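Local coordinates for protein peptide methionine sulfoxide reductase MsrA (Corynebacterium diphtheriae, PDB 4D7L) that reduces the S-epimer of methionine sulfoxide in proteins back to methionine, probably repairing proteins inactivated by oxidation, at residues Arg156-Glu167 against Thr193-Thr202. Numbering follows the deposited sequence. Where two conformers were deposited one is given.
With PGE (triethylene glycol), chain L.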
ATOM      1  N   ARG A 156      -8.262   1.043   2.397  1.00 13.89           N
ATOM      2  CA  ARG A 156      -8.565   2.246   1.608  1.00 19.32           C
ATOM      3  C   ARG A 156      -7.442   2.603   0.625  1.00 18.23           C
ATOM      4  O   ARG A 156      -6.280   2.256   0.823  1.00 17.05           O
ATOM      5  CB  ARG A 156      -8.853   3.449   2.527  1.00 19.39           C
ATOM      6  CG  ARG A 156      -7.642   4.018   3.318  1.00 13.38           C
ATOM      7  CD  ARG A 156      -8.171   5.053   4.337  1.00 16.05           C
ATOM      8  NE  ARG A 156      -7.124   5.776   5.064  1.00 19.33           N
ATOM      9  CZ  ARG A 156      -6.555   5.347   6.192  1.00 21.07           C
ATOM     10  NH1 ARG A 156      -6.883   4.158   6.688  1.00 15.14           N
ATOM     11  NH2 ARG A 156      -5.629   6.088   6.808  1.00 17.47           N
ATOM     12  N   SER A 157      -7.807   3.325  -0.431  1.00 16.22           N
ATOM     13  CA  SER A 157      -6.863   3.723  -1.477  1.00 14.38           C
ATOM     14  C   SER A 157      -5.954   4.847  -0.987  1.00 20.15           C
ATOM     15  O   SER A 157      -6.444   5.782  -0.337  1.00 17.26           O
ATOM     16  CB  SER A 157      -7.653   4.183  -2.710  1.00 12.36           C
ATOM     17  OG  SER A 157      -6.789   4.552  -3.769  1.00 16.72           O
ATOM     18  N   ALA A 158      -4.649   4.762  -1.256  1.00 18.11           N
ATOM     19  CA  ALA A 158      -3.731   5.813  -0.802  1.00 17.39           C
ATOM     20  C   ALA A 158      -2.467   5.904  -1.646  1.00 18.86           C
ATOM     21  O   ALA A 158      -2.008   4.910  -2.233  1.00 16.01           O
ATOM     22  CB  ALA A 158      -3.350   5.612   0.691  1.00 14.15           C
ATOM     23  N   ILE A 159      -1.923   7.114  -1.710  1.00 16.15           N
ATOM     24  CA  ILE A 159      -0.572   7.348  -2.212  1.00 15.17           C
ATOM     25  C   ILE A 159       0.131   8.262  -1.215  1.00 20.62           C
ATOM     26  O   ILE A 159      -0.286   9.411  -1.020  1.00 18.33           O
ATOM     27  CB  ILE A 159      -0.554   8.006  -3.602  1.00 17.79           C
ATOM     28  CG1 ILE A 159      -1.283   7.134  -4.630  1.00 23.48           C
ATOM     29  CG2 ILE A 159       0.905   8.240  -4.061  1.00 14.35           C
ATOM     30  CD1 ILE A 159      -1.547   7.850  -5.956  1.00 31.16           C
ATOM     31  N   TYR A 160       1.185   7.768  -0.567  1.00 16.58           N
ATOM     32  CA  TYR A 160       1.983   8.645   0.304  1.00 14.36           C
ATOM     33  C   TYR A 160       3.342   8.877  -0.334  1.00 18.07           C
ATOM     34  O   TYR A 160       3.969   7.945  -0.813  1.00 18.56           O
ATOM     35  CB  TYR A 160       2.148   8.046   1.709  1.00 15.60           C
ATOM     36  CG  TYR A 160       0.820   7.662   2.367  1.00 15.68           C
ATOM     37  CD1 TYR A 160      -0.255   8.551   2.383  1.00 20.32           C
ATOM     38  CD2 TYR A 160       0.650   6.409   2.954  1.00 16.68           C
ATOM     39  CE1 TYR A 160      -1.490   8.199   2.979  1.00 14.83           C
ATOM     40  CE2 TYR A 160      -0.566   6.047   3.546  1.00 16.77           C
ATOM     41  CZ  TYR A 160      -1.617   6.943   3.549  1.00 16.14           C
ATOM     42  OH  TYR A 160      -2.796   6.581   4.116  1.00 18.39           O
ATOM     43  N   THR A 161       3.795  10.123  -0.351  1.00 17.02           N
ATOM     44  CA  THR A 161       5.026  10.447  -1.060  1.00 18.65           C
ATOM     45  C   THR A 161       6.217  10.705  -0.124  1.00 19.09           C
ATOM     46  O   THR A 161       6.061  10.929   1.080  1.00 16.37           O
ATOM     47  CB  THR A 161       4.810  11.660  -1.971  1.00 21.52           C
ATOM     48  OG1 THR A 161       4.376  12.777  -1.186  1.00 15.90           O
ATOM     49  CG2 THR A 161       3.755  11.345  -3.025  1.00 18.41           C
ATOM     50  N   ALA A 162       7.421  10.627  -0.677  1.00 18.43           N
ATOM     51  CA  ALA A 162       8.629  10.736   0.129  1.00 22.53           C
ATOM     52  C   ALA A 162       9.727  11.493  -0.611  1.00 25.57           C
ATOM     53  O   ALA A 162       9.629  11.751  -1.814  1.00 29.05           O
ATOM     54  CB  ALA A 162       9.130   9.340   0.524  1.00 22.12           C
ATOM     55  N   GLY A 163      10.793  11.820   0.103  1.00 23.59           N
ATOM     56  CA  GLY A 163      11.933  12.474  -0.519  1.00 28.09           C
ATOM     57  C   GLY A 163      11.868  13.984  -0.453  1.00 29.34           C
ATOM     58  O   GLY A 163      10.930  14.554   0.103  1.00 27.03           O
ATOM     59  N   PRO A 164      12.888  14.645  -1.002  1.00 27.28           N
ATOM     60  CA  PRO A 164      13.013  16.103  -0.893  1.00 31.48           C
ATOM     61  C   PRO A 164      11.907  16.868  -1.623  1.00 30.74           C
ATOM     62  O   PRO A 164      11.655  18.030  -1.309  1.00 33.34           O
ATOM     63  CB  PRO A 164      14.374  16.396  -1.532  1.00 30.64           C
ATOM     64  CG  PRO A 164      14.732  15.170  -2.315  1.00 31.36           C
ATOM     65  CD  PRO A 164      14.051  14.012  -1.648  1.00 27.27           C
ATOM     66  N   ASN A 165      11.271  16.228  -2.597  1.00 25.80           N
ATOM     67  CA  ASN A 165      10.182  16.861  -3.322  1.00 27.68           C
ATOM     68  C   ASN A 165       8.828  16.238  -2.988  1.00 22.56           C
ATOM     69  O   ASN A 165       7.933  16.248  -3.826  1.00 24.16           O
ATOM     70  CB  ASN A 165      10.438  16.803  -4.829  1.00 29.77           C
ATOM     71  CG  ASN A 165      11.648  17.612  -5.230  1.00 42.68           C
ATOM     72  OD1 ASN A 165      12.750  17.089  -5.325  1.00 41.00           O
ATOM     73  ND2 ASN A 165      11.449  18.901  -5.446  1.00 46.06           N
ATOM     74  N   ALA A 166       8.684  15.706  -1.769  1.00 26.27           N
ATOM     75  CA  ALA A 166       7.476  14.935  -1.408  1.00 18.40           C
ATOM     76  C   ALA A 166       6.164  15.704  -1.622  1.00 21.05           C
ATOM     77  O   ALA A 166       5.183  15.132  -2.103  1.00 20.26           O
ATOM     78  CB  ALA A 166       7.561  14.460   0.059  1.00 15.87           C
ATOM     79  N   GLU A 167       6.122  16.988  -1.275  0.53 18.15           N
ATOM     80  CA  GLU A 167       4.875  17.730  -1.461  0.53 23.33           C
ATOM     81  C   GLU A 167       4.604  18.004  -2.942  0.53 22.62           C
ATOM     82  O   GLU A 167       3.456  17.960  -3.379  0.53 23.32           O
ATOM     83  CB  GLU A 167       4.881  19.041  -0.662  0.53 28.79           C
ATOM     84  CG  GLU A 167       3.643  19.924  -0.899  0.53 34.33           C
ATOM     85  CD  GLU A 167       2.315  19.166  -0.775  0.53 33.19           C
ATOM     86  OE1 GLU A 167       2.153  18.358   0.168  0.53 26.08           O
ATOM     87  OE2 GLU A 167       1.430  19.376  -1.635  0.53 30.06           O
ATOM     88  N   THR A 193     -11.763   8.264  -3.962  1.00 14.04           N
ATOM     89  CA  THR A 193     -11.574   8.353  -2.509  1.00 17.00           C
ATOM     90  C   THR A 193     -10.098   8.228  -2.083  1.00 22.20           C
ATOM     91  O   THR A 193      -9.780   8.296  -0.894  1.00 19.08           O
ATOM     92  CB  THR A 193     -12.388   7.253  -1.787  1.00 20.91           C
ATOM     93  OG1 THR A 193     -11.960   5.969  -2.248  1.00 20.20           O
ATOM     94  CG2 THR A 193     -13.873   7.415  -2.080  1.00 17.89           C
ATOM     95  N   THR A 194      -9.202   8.027  -3.047  1.00 18.25           N
ATOM     96  CA  THR A 194      -7.752   7.934  -2.766  1.00 14.20           C
ATOM     97  C   THR A 194      -7.242   9.085  -1.890  1.00 18.20           C
ATOM     98  O   THR A 194      -7.488  10.238  -2.168  1.00 16.98           O
ATOM     99  CB  THR A 194      -6.934   7.950  -4.090  1.00 22.44           C
ATOM    100  OG1 THR A 194      -7.464   6.968  -4.986  1.00 17.91           O
ATOM    101  CG2 THR A 194      -5.423   7.670  -3.844  1.00 17.62           C
ATOM    102  N   GLU A 195      -6.539   8.738  -0.826  1.00 17.25           N
ATOM    103  CA  GLU A 195      -5.917   9.681   0.103  1.00 19.92           C
ATOM    104  C   GLU A 195      -4.477   9.973  -0.361  1.00 25.47           C
ATOM    105  O   GLU A 195      -3.693   9.035  -0.522  1.00 18.92           O
ATOM    106  CB  GLU A 195      -5.968   9.017   1.478  1.00 22.92           C
ATOM    107  CG  GLU A 195      -5.389   9.666   2.665  1.00 34.53           C
ATOM    108  CD  GLU A 195      -5.678   8.776   3.860  1.00 35.27           C
ATOM    109  OE1 GLU A 195      -6.881   8.502   4.121  1.00 35.86           O
ATOM    110  OE2 GLU A 195      -4.717   8.268   4.466  1.00 29.05           O
ATOM    111  N   ILE A 196      -4.130  11.238  -0.634  1.00 14.87           N
ATOM    112  CA  ILE A 196      -2.816  11.544  -1.181  1.00 18.10           C
ATOM    113  C   ILE A 196      -2.125  12.631  -0.355  1.00 21.54           C
ATOM    114  O   ILE A 196      -2.664  13.730  -0.206  1.00 20.28           O
ATOM    115  CB  ILE A 196      -2.896  12.029  -2.656  1.00 22.25           C
ATOM    116  CG1 ILE A 196      -3.591  10.998  -3.553  1.00 21.86           C
ATOM    117  CG2 ILE A 196      -1.499  12.333  -3.195  1.00 17.25           C
ATOM    118  CD1 ILE A 196      -3.893  11.561  -4.964  1.00 23.56           C
ATOM    119  N   LEU A 197      -0.952  12.325   0.192  1.00 15.26           N
ATOM    120  CA  LEU A 197      -0.187  13.304   0.986  1.00 17.14           C
ATOM    121  C   LEU A 197       1.222  12.778   1.252  1.00 15.73           C
ATOM    122  O   LEU A 197       1.475  11.588   1.105  1.00 17.46           O
ATOM    123  CB  LEU A 197      -0.906  13.620   2.313  1.00 22.64           C
ATOM    124  CG  LEU A 197      -1.102  12.491   3.328  1.00 25.60           C
ATOM    125  CD1 LEU A 197      -1.390  13.058   4.716  1.00 22.51           C
ATOM    126  CD2 LEU A 197      -2.249  11.560   2.914  1.00 26.63           C
ATOM    127  N   PRO A 198       2.147  13.661   1.641  1.00 16.61           N
ATOM    128  CA  PRO A 198       3.476  13.157   2.012  1.00 17.77           C
ATOM    129  C   PRO A 198       3.367  12.173   3.183  1.00 21.15           C
ATOM    130  O   PRO A 198       2.535  12.396   4.054  1.00 18.84           O
ATOM    131  CB  PRO A 198       4.230  14.420   2.424  1.00 17.06           C
ATOM    132  CG  PRO A 198       3.520  15.546   1.648  1.00 18.87           C
ATOM    133  CD  PRO A 198       2.090  15.138   1.585  1.00 17.47           C
ATOM    134  N   LEU A 199       4.158  11.101   3.177  1.00 14.12           N
ATOM    135  CA  LEU A 199       4.205  10.171   4.307  1.00 13.29           C
ATOM    136  C   LEU A 199       4.447  10.919   5.612  1.00 14.58           C
ATOM    137  O   LEU A 199       3.809  10.647   6.619  1.00 16.92           O
ATOM    138  CB  LEU A 199       5.311   9.134   4.102  1.00 14.47           C
ATOM    139  CG  LEU A 199       5.513   8.127   5.244  1.00 20.48           C
ATOM    140  CD1 LEU A 199       4.273   7.230   5.318  1.00 21.00           C
ATOM    141  CD2 LEU A 199       6.766   7.301   4.990  1.00 23.34           C
ATOM    142  N   ALA A 200       5.348  11.890   5.571  1.00 14.62           N
ATOM    143  CA  ALA A 200       5.704  12.647   6.775  1.00 19.01           C
ATOM    144  C   ALA A 200       4.538  13.461   7.316  1.00 19.76           C
ATOM    145  O   ALA A 200       4.570  13.907   8.469  1.00 17.82           O
ATOM    146  CB  ALA A 200       6.895  13.567   6.493  1.00 19.93           C
ATOM    147  N   SER A 201       3.524  13.688   6.482  1.00 17.26           N
ATOM    148  CA  SER A 201       2.351  14.470   6.890  1.00 16.41           C
ATOM    149  C   SER A 201       1.183  13.610   7.366  1.00 14.67           C
ATOM    150  O   SER A 201       0.140  14.145   7.758  1.00 17.38           O
ATOM    151  CB  SER A 201       1.908  15.378   5.746  1.00 19.97           C
ATOM    152  OG  SER A 201       2.911  16.365   5.515  1.00 19.21           O
ATOM    153  N   THR A 202       1.326  12.289   7.313  1.00 14.84           N
ATOM    154  CA  THR A 202       0.319  11.407   7.927  1.00 17.47           C
ATOM    155  C   THR A 202       0.423  11.517   9.444  1.00 17.99           C
ATOM    156  O   THR A 202       1.429  12.006   9.954  1.00 18.05           O
ATOM    157  CB  THR A 202       0.497   9.941   7.527  1.00 16.38           C
ATOM    158  OG1 THR A 202       1.772   9.478   8.010  1.00 18.72           O
ATOM    159  CG2 THR A 202       0.403   9.785   6.002  1.00 14.76           C
TER
HETATM  160  C1  PGE L1228       2.077  19.542   4.361  0.84 43.88           C
HETATM  161  O1  PGE L1228       2.328  18.315   3.695  0.84 32.32           O
HETATM  162  C2  PGE L1228       1.661  19.272   5.793  0.84 40.19           C
HETATM  163  O2  PGE L1228       0.383  18.660   5.791  0.84 43.94           O
HETATM  164  O   HOH W   1     -10.402   4.506  -0.507  1.00 19.55           O
HETATM  165  O   HOH W   2      -8.739   6.525   0.864  1.00 25.96           O
HETATM  166  O   HOH W   3       7.145  12.435   3.339  1.00 20.84           O
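Glu195 reaches out from the edge strand 195-198 and ends between Arg156 and Tyr160. Its chain is stretched out, with CG trans to the backbone N (chi1 178°), which carries the carboxylate past Ala158 to both partners. Arg156 NE approaches Glu195 OE1 on its syn side, 2.9 Å away, and the oxygen sits close to the guanidinium plane; a weak second bond runs from Arg156 NH2 to Glu195 OE2. Tyr160 OH donates to Glu195 OE2 at 2.6 Å, coming from above the carboxylate plane. Asn112 O also accepts from Arg156 NH2, tying the ion pair into the fold.

The Tyr160 ring lies alongside Leu197, whose CD2 meets the ring edge 3.4 Å from CE1. Over one face sits Thr202, its CG2 4.0 Å from the ring centroid in a CH-pi contact. Behind these side chains, strands 158-161 and 195-198 run parallel, Ile159 N bonding Glu195 O and Leu197 N bonding Ile159 O. Ile159 and Ile196 point to the other side of the sheet, where both touch Val177 of helix 166-186, the helix of this beta-alpha-beta unit.

At the far end, Thr161 OG1 passes 3.3 Å from Pro198 CA and donates to Ala166 O, linking the strand end to the start of that helix. At the N-terminal end of the pairing, on the sheet face away from the Glu195 carboxylate, Ser157 OG and Thr194 OG1 are hydrogen-bonded at 2.8 Å, with His139 a further partner of Ser157.

With a guanidinium and a phenol hydroxyl both gripping it, the Glu195 carboxylate is probably kept ionised and its rotation fixed.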